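Putative polyphosphate kinase 2 family protein (PDB 3RHF) probably acts as a polyphosphate kinase of the PPK2 family, transferring phosphate between polyphosphate and nucleotides on a P-loop-type alpha/beta fold. Local coordinates at residues 59-62 and 63-67; 168-171 and 172-175. All blocks are in the same frame, centred on the assembly; numbering follows the deposited sequence.

Both contacts are local, each made within a single helix of the alpha/beta/alpha sandwich. Interaction 1 comes first along the chain, near the C-terminal end of helix 43-69, which leads into strand 75-82; interaction 2 follows near the end of helix 157-176, which leads into strand 179-187. Those two strands are neighbours in the parallel five-stranded sheet. The contacts lie with centres about 23 Å apart and nearest atoms about 12 Å apart, so they do not touch. Each helix turns buried side chains towards the sheet and carries an oppositely charged pair one turn apart, but only interaction 1 also meets the second subunit.

Interaction 1 of 2, residues 59-62 and 63-67; sequences ELQE and KLFAE
The carboxamide of Gln61 and the ring of Phe65 stand side by side one turn apart on the helix and point the same way, their planes 75° apart. The amide approaches the ring obliquely, and its closest approach is at the root of the aromatic side chain, with Gln61 NE2 3.8 Å from Phe65 CB. A bend at chi2 (-87°) turns the glutamine chain so that its other end, OE1, accepts a hydrogen bond from the backbone N of Asp100. A long, polar but uncharged side chain suits this buried position, since it packs on Met99 and Val135 while OE1 takes a main-chain N-H.

The carboxylate of Glu59 is met by the end of Lys63. Both chains are extended and run alongside each other, so that Glu59 OE2 lies 3.5 Å from Lys63 CE and forms a salt bridge to Lys63 NZ at 3.6 Å. The ion pair is thus rather long, and the lysine's CE shares in the contact.

Beneath the side chains the backbone bonds are regular: Lys63 N to Glu59 O is 3.1 Å and Phe65 N to Gln61 O 2.9 Å. Leu64, buried, packs on Val135 of strand 135-139, and Leu60 on Leu262 and Leu265 of helix 250-266; apolar chains suit these packing positions. Glu62 and the small Ala66 pack against Trp208 of the second subunit. The whole shows the i to i+4 backbone bonding and side-chain pairing of an amphipathic alpha-helix, here an outer-layer helix of the P-loop-type alpha/beta/alpha sandwich, with one flank on the core, the Glu59-Lys63 pair toward the more exposed side and a third strip at the subunit interface.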
loop_
_atom_site.group_PDB
_atom_site.type_symbol
_atom_site.label_atom_id
_atom_site.label_comp_id
_atom_site.label_asym_id
_atom_site.label_seq_id
_atom_site.Cartn_x
_atom_site.Cartn_y
_atom_site.Cartn_z
ATOM N N GLU A 59 -5.665 -13.759 -1.154
ATOM C CA GLU A 59 -5.587 -14.999 -0.416
ATOM C C GLU A 59 -4.159 -15.503 -0.391
ATOM O O GLU A 59 -3.668 -15.873 0.641
ATOM C CB GLU A 59 -6.538 -16.061 -0.959
ATOM C CG GLU A 59 -6.310 -17.427 -0.336
ATOM C CD GLU A 59 -7.457 -18.451 -0.526
ATOM O OE1 GLU A 59 -8.362 -18.256 -1.381
ATOM O OE2 GLU A 59 -7.449 -19.487 0.202
ATOM N N LEU A 60 -3.479 -15.532 -1.515
ATOM C CA LEU A 60 -2.186 -16.185 -1.531
ATOM C C LEU A 60 -1.070 -15.370 -0.832
ATOM O O LEU A 60 -0.135 -15.926 -0.309
ATOM C CB LEU A 60 -1.785 -16.512 -2.942
ATOM C CG LEU A 60 -2.344 -17.754 -3.610
ATOM C CD1 LEU A 60 -2.008 -17.613 -5.043
ATOM C CD2 LEU A 60 -1.724 -18.983 -3.019
ATOM N N GLN A 61 -1.199 -14.068 -0.790
ATOM C CA GLN A 61 -0.249 -13.258 -0.085
ATOM C C GLN A 61 -0.485 -13.419 1.411
ATOM O O GLN A 61 0.437 -13.468 2.186
ATOM C CB GLN A 61 -0.351 -11.790 -0.543
ATOM C CG GLN A 61 0.436 -10.782 0.252
ATOM C CD GLN A 61 -0.315 -10.251 1.468
ATOM O OE1 GLN A 61 -1.419 -9.704 1.349
ATOM N NE2 GLN A 61 0.287 -10.421 2.665
ATOM N N GLU A 62 -1.735 -13.504 1.804
ATOM C CA GLU A 62 -2.069 -13.631 3.189
ATOM C C GLU A 62 -1.536 -14.931 3.720
ATOM O O GLU A 62 -1.074 -14.958 4.831
ATOM C CB GLU A 62 -3.556 -13.539 3.417
ATOM C CG GLU A 62 -3.909 -13.653 4.898
ATOM C CD GLU A 62 -5.381 -13.277 5.256
ATOM O OE1 GLU A 62 -5.647 -12.044 5.420
ATOM O OE2 GLU A 62 -6.231 -14.204 5.439
ATOM N N LYS A 63 -1.546 -15.981 2.917
ATOM C CA LYS A 63 -0.907 -17.228 3.296
ATOM C C LYS A 63 0.589 -17.138 3.394
ATOM O O LYS A 63 1.162 -17.590 4.367
ATOM C CB LYS A 63 -1.247 -18.333 2.339
ATOM C CG LYS A 63 -2.682 -18.818 2.433
ATOM C CD LYS A 63 -2.869 -20.020 1.497
ATOM C CE LYS A 63 -4.326 -20.472 1.387
ATOM N NZ LYS A 63 -4.503 -21.501 0.326
ATOM N N LEU A 64 1.243 -16.560 2.395
ATOM C CA LEU A 64 2.695 -16.273 2.510
ATOM C C LEU A 64 3.016 -15.646 3.850
ATOM O O LEU A 64 3.879 -16.087 4.575
ATOM C CB LEU A 64 3.179 -15.325 1.381
ATOM C CG LEU A 64 4.711 -15.116 1.243
ATOM C CD1 LEU A 64 5.367 -16.376 0.808
ATOM C CD2 LEU A 64 5.024 -14.050 0.221
ATOM N N PHE A 65 2.293 -14.590 4.170
ATOM C CA PHE A 65 2.463 -13.874 5.434
ATOM C C PHE A 65 2.255 -14.750 6.673
ATOM O O PHE A 65 3.035 -14.737 7.579
ATOM C CB PHE A 65 1.486 -12.721 5.471
ATOM C CG PHE A 65 1.730 -11.768 6.586
ATOM C CD1 PHE A 65 2.659 -10.780 6.467
ATOM C CD2 PHE A 65 1.070 -11.903 7.761
ATOM C CE1 PHE A 65 2.905 -9.903 7.526
ATOM C CE2 PHE A 65 1.312 -11.032 8.814
ATOM C CZ PHE A 65 2.218 -10.027 8.690
ATOM N N ALA A 66 1.176 -15.515 6.688
ATOM C CA ALA A 66 0.807 -16.339 7.839
ATOM C C ALA A 66 1.903 -17.340 8.039
ATOM O O ALA A 66 2.344 -17.570 9.173
ATOM C CB ALA A 66 -0.512 -17.038 7.611
ATOM N N GLU A 67 2.356 -17.926 6.936
ATOM C CA GLU A 67 3.439 -18.905 6.992
ATOM C C GLU A 67 4.695 -18.260 7.531
ATOM O O GLU A 67 5.389 -18.832 8.374
ATOM C CB GLU A 67 3.728 -19.499 5.617
ATOM C CG GLU A 67 2.623 -20.362 5.064
ATOM C CD GLU A 67 3.003 -21.832 4.923
ATOM O OE1 GLU A 67 3.545 -22.397 5.884
ATOM O OE2 GLU A 67 2.725 -22.436 3.865
#

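Interaction 2 of 2, residues 168-171 and 172-175; sequences NDFE and SRLT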
loop_
_atom_site.group_PDB
_atom_site.type_symbol
_atom_site.label_atom_id
_atom_site.label_comp_id
_atom_site.label_asym_id
_atom_site.label_seq_id
_atom_site.Cartn_x
_atom_site.Cartn_y
_atom_site.Cartn_z
ATOM N N ASN A 168 23.635 -11.249 -10.832
ATOM C CA ASN A 168 23.353 -12.661 -10.827
ATOM C C ASN A 168 23.712 -13.355 -9.517
ATOM O O ASN A 168 22.974 -14.241 -9.066
ATOM C CB ASN A 168 24.060 -13.324 -11.991
ATOM C CG ASN A 168 23.393 -13.016 -13.335
ATOM O OD1 ASN A 168 22.189 -12.682 -13.415
ATOM N ND2 ASN A 168 24.156 -13.142 -14.394
ATOM N N ASP A 169 24.817 -12.937 -8.904
ATOM C CA ASP A 169 25.275 -13.482 -7.627
ATOM C C ASP A 169 24.339 -13.081 -6.519
ATOM O O ASP A 169 23.943 -13.922 -5.716
ATOM C CB ASP A 169 26.670 -12.995 -7.274
ATOM C CG ASP A 169 27.126 -13.480 -5.873
ATOM O OD1 ASP A 169 27.497 -14.686 -5.722
ATOM O OD2 ASP A 169 27.122 -12.669 -4.899
ATOM N N PHE A 170 23.966 -11.807 -6.520
ATOM C CA PHE A 170 22.910 -11.269 -5.673
ATOM C C PHE A 170 21.594 -11.984 -5.803
ATOM O O PHE A 170 21.030 -12.502 -4.805
ATOM C CB PHE A 170 22.705 -9.854 -6.057
ATOM C CG PHE A 170 21.632 -9.171 -5.351
ATOM C CD1 PHE A 170 21.647 -9.056 -3.973
ATOM C CD2 PHE A 170 20.651 -8.542 -6.051
ATOM C CE1 PHE A 170 20.654 -8.353 -3.306
ATOM C CE2 PHE A 170 19.670 -7.815 -5.387
ATOM C CZ PHE A 170 19.670 -7.735 -4.015
ATOM N N GLU A 171 21.064 -12.062 -7.006
ATOM C CA GLU A 171 19.785 -12.782 -7.151
ATOM C C GLU A 171 19.918 -14.250 -6.686
ATOM O O GLU A 171 19.009 -14.839 -6.143
ATOM C CB GLU A 171 19.300 -12.671 -8.585
ATOM C CG GLU A 171 18.874 -11.241 -8.852
ATOM C CD GLU A 171 18.503 -10.941 -10.312
ATOM O OE1 GLU A 171 18.524 -11.891 -11.158
ATOM O OE2 GLU A 171 18.175 -9.733 -10.568
ATOM N N SER A 172 21.080 -14.834 -6.913
ATOM C CA SER A 172 21.324 -16.189 -6.492
ATOM C C SER A 172 21.353 -16.296 -4.943
ATOM O O SER A 172 20.876 -17.265 -4.365
ATOM C CB SER A 172 22.621 -16.694 -7.137
ATOM O OG SER A 172 23.023 -17.883 -6.509
ATOM N N ARG A 173 21.871 -15.283 -4.267
ATOM C CA ARG A 173 21.887 -15.316 -2.813
ATOM C C ARG A 173 20.457 -15.217 -2.306
ATOM O O ARG A 173 20.054 -15.955 -1.390
ATOM C CB ARG A 173 22.782 -14.214 -2.248
ATOM C CG ARG A 173 24.258 -14.647 -2.064
ATOM C CD ARG A 173 25.337 -13.572 -2.463
ATOM N NE ARG A 173 24.958 -12.267 -1.944
ATOM C CZ ARG A 173 25.142 -11.106 -2.544
ATOM N NH1 ARG A 173 25.753 -11.026 -3.701
ATOM N NH2 ARG A 173 24.710 -9.996 -1.948
ATOM N N LEU A 174 19.681 -14.315 -2.905
ATOM C CA LEU A 174 18.308 -14.104 -2.442
ATOM C C LEU A 174 17.443 -15.343 -2.605
ATOM O O LEU A 174 16.652 -15.681 -1.733
ATOM C CB LEU A 174 17.626 -12.955 -3.166
ATOM C CG LEU A 174 18.093 -11.543 -2.873
ATOM C CD1 LEU A 174 17.115 -10.638 -3.638
ATOM C CD2 LEU A 174 18.181 -11.163 -1.383
ATOM N N THR A 175 17.618 -16.009 -3.729
ATOM C CA THR A 175 16.877 -17.222 -4.047
ATOM C C THR A 175 17.223 -18.338 -3.062
ATOM O O THR A 175 16.377 -19.006 -2.569
ATOM C CB THR A 175 17.171 -17.665 -5.474
ATOM O OG1 THR A 175 16.735 -16.649 -6.368
ATOM C CG2 THR A 175 16.424 -18.927 -5.789
#
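Asp169 and Arg173 meet because the aspartate sends CG opposite its backbone N (chi1 176°) while the arginine chain folds at chi2 and chi3, which brings its guanidinium back over the preceding turn. Arg173 NH1 donates to Asp169 OD2 in a salt bridge modelled as very short, 2.5 Å, a length that is doubtful in detail, with the carboxylate at the guanidinium edge and the two planes 41° apart. One face of the guanidinium lies over Phe170 CA, and Arg173 NH2 comes to the edge of the Phe170 ring, 3.8 Å from Phe170 CD1. The guanidinium is shared by two acids, NH1 serving Asp169 and NH2 Glu126; arginine suits the place, having separate N-H groups for each.

All this sits on helix 157-176, which packs on the parallel sheet of this P-loop-type alpha/beta fold: Leu174, Glu171 and Thr175 touch Ile181 of strand 179-187, while Phe170 packs toward helix 123-126 and Val129. Leu174 brings CD1 over one face of the Phe170 ring in a CH-pi contact, 4.3 Å from the ring centroid, and Phe170 CZ is the ring atom nearest to Leu174 CD1, at 3.9 Å. Glu171, though buried, is well provided for: its carboxylate pairs with Lys183 and accepts a hydrogen bond from Tyr143 OH.

The carbonyl oxygen of Glu171 takes two donors. Thr175 N reaches Glu171 O at 3.0 Å and Thr175 OG1 at 2.9 Å, from opposite faces of the carbonyl plane; the threonine hydroxyl, lying beside its own backbone N (chi1 -62°), is thereby satisfied within the helix.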